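Uncharacterized protein ygiD (PDB 2PW6) opens the aromatic ring of DOPA between carbons 4 and 5 in vitro as a zinc-dependent extradiol dioxygenase, though its physiological substrate is unknown. Local coordinates at residues P237-Y240 with V241-A244. Residues are numbered along the deposited sequence; the frame is centred on the assembly and turned at random.
Sequences PLLY and VLGA
L242 N and G243 N reach back one turn to the carbonyl oxygens of L238 and L239, so 237-240 continues without a break into the last turn of helix 236-243, with A244 just beyond it. L242 N to L238 O is 2.7 Å and nearly straight at 173°. G243 N meets L239 O at 2.7 Å as well, while V241 N to P237 O stretches to a weak 3.4 Å. At A244 the pattern changes to a 3-10-type turn, A244 N reaching back only three residues to V241 O, 3.0 Å away.

Among the side chains, L238 turns its CG anti to the backbone N (chi1 173°), which brings CD1 to 4.1 Å from L242 CG, the two leucines crossing at a slant. L239 CD2 approaches L242 CD1 more loosely, at 4.5 Å. V241 CB packs against L238 O at 3.5 Å.

The side chain of Y240 turns to helix 149-159, where it touches M155 and L159 and its OH hydrogen-bonds H152 ND1. V241 faces the central sheet, touching A17 and F19 of strand 17-21, A171 of strand 167-173 and I270 of strand 268-270. The helix is thus buried between sheet and helix 149-159, its P237 end close to the zinc ligand H234.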
ATOM      1  N   PRO A 237       9.520  -8.662  12.203  1.00 32.58           N
ATOM      2  CA  PRO A 237       8.828  -9.897  11.918  1.00 33.73           C
ATOM      3  C   PRO A 237       9.684 -11.139  11.970  1.00 35.65           C
ATOM      4  O   PRO A 237       9.171 -12.208  12.320  1.00 37.19           O
ATOM      5  CB  PRO A 237       8.269  -9.668  10.496  1.00 32.84           C
ATOM      6  CG  PRO A 237       8.103  -8.240  10.403  1.00 31.11           C
ATOM      7  CD  PRO A 237       9.300  -7.695  11.106  1.00 33.00           C
ATOM      8  N   LEU A 238      10.966 -11.018  11.631  1.00 36.63           N
ATOM      9  CA  LEU A 238      11.900 -12.117  11.741  1.00 37.49           C
ATOM     10  C   LEU A 238      12.050 -12.608  13.178  1.00 37.52           C
ATOM     11  O   LEU A 238      12.256 -13.779  13.416  1.00 36.66           O
ATOM     12  CB  LEU A 238      13.289 -11.700  11.179  1.00 38.01           C
ATOM     13  CG  LEU A 238      14.448 -12.694  11.379  1.00 37.29           C
ATOM     14  CD1 LEU A 238      14.137 -14.006  10.743  1.00 34.83           C
ATOM     15  CD2 LEU A 238      15.791 -12.160  10.861  1.00 38.41           C
ATOM     16  N   LEU A 239      11.995 -11.684  14.127  1.00 38.72           N
ATOM     17  CA  LEU A 239      12.143 -12.019  15.524  1.00 39.80           C
ATOM     18  C   LEU A 239      10.969 -12.870  16.008  1.00 41.45           C
ATOM     19  O   LEU A 239      11.161 -13.730  16.851  1.00 42.73           O
ATOM     20  CB  LEU A 239      12.294 -10.737  16.343  1.00 39.72           C
ATOM     21  CG  LEU A 239      13.570  -9.934  15.971  1.00 41.13           C
ATOM     22  CD1 LEU A 239      13.795  -8.802  16.965  1.00 40.20           C
ATOM     23  CD2 LEU A 239      14.854 -10.842  15.857  1.00 38.30           C
ATOM     24  N   TYR A 240       9.769 -12.631  15.468  1.00 42.23           N
ATOM     25  CA  TYR A 240       8.599 -13.463  15.742  1.00 43.48           C
ATOM     26  C   TYR A 240       8.903 -14.901  15.349  1.00 44.80           C
ATOM     27  O   TYR A 240       8.635 -15.829  16.116  1.00 45.83           O
ATOM     28  CB  TYR A 240       7.345 -12.920  15.026  1.00 42.32           C
ATOM     29  CG  TYR A 240       6.787 -11.690  15.702  1.00 41.88           C
ATOM     30  CD1 TYR A 240       7.424 -10.444  15.585  1.00 40.83           C
ATOM     31  CD2 TYR A 240       5.620 -11.770  16.492  1.00 42.92           C
ATOM     32  CE1 TYR A 240       6.906  -9.294  16.228  1.00 39.65           C
ATOM     33  CE2 TYR A 240       5.097 -10.633  17.135  1.00 42.20           C
ATOM     34  CZ  TYR A 240       5.745  -9.400  17.002  1.00 40.96           C
ATOM     35  OH  TYR A 240       5.219  -8.300  17.662  1.00 39.55           O
ATOM     36  N   VAL A 241       9.507 -15.079  14.175  1.00 45.76           N
ATOM     37  CA  VAL A 241       9.923 -16.400  13.696  1.00 45.91           C
ATOM     38  C   VAL A 241      11.078 -16.946  14.533  1.00 45.93           C
ATOM     39  O   VAL A 241      10.996 -18.067  15.041  1.00 46.60           O
ATOM     40  CB  VAL A 241      10.299 -16.359  12.203  1.00 46.31           C
ATOM     41  CG1 VAL A 241      10.949 -17.656  11.781  1.00 47.06           C
ATOM     42  CG2 VAL A 241       9.067 -16.043  11.346  1.00 46.69           C
ATOM     43  N   LEU A 242      12.148 -16.170  14.713  1.00 45.73           N
ATOM     44  CA  LEU A 242      13.278 -16.661  15.523  1.00 45.41           C
ATOM     45  C   LEU A 242      12.910 -16.979  16.962  1.00 45.12           C
ATOM     46  O   LEU A 242      13.444 -17.929  17.543  1.00 45.75           O
ATOM     47  CB  LEU A 242      14.460 -15.695  15.521  1.00 45.04           C
ATOM     48  CG  LEU A 242      15.406 -15.599  14.329  1.00 46.26           C
ATOM     49  CD1 LEU A 242      16.618 -14.797  14.795  1.00 45.88           C
ATOM     50  CD2 LEU A 242      15.811 -16.972  13.742  1.00 43.62           C
ATOM     51  N   GLY A 243      12.031 -16.177  17.555  1.00 45.43           N
ATOM     52  CA  GLY A 243      11.517 -16.451  18.913  1.00 45.98           C
ATOM     53  C   GLY A 243      10.949 -17.869  19.045  1.00 46.32           C
ATOM     54  O   GLY A 243      11.039 -18.467  20.104  1.00 46.43           O
ATOM     55  N   ALA A 244      10.409 -18.395  17.946  1.00 47.39           N
ATOM     56  CA  ALA A 244       9.758 -19.706  17.866  1.00 49.26           C
ATOM     57  C   ALA A 244      10.683 -20.915  17.663  1.00 50.45           C
ATOM     58  O   ALA A 244      10.211 -22.070  17.636  1.00 50.15           O
ATOM     59  CB  ALA A 244       8.673 -19.679  16.763  1.00 48.86           C
TER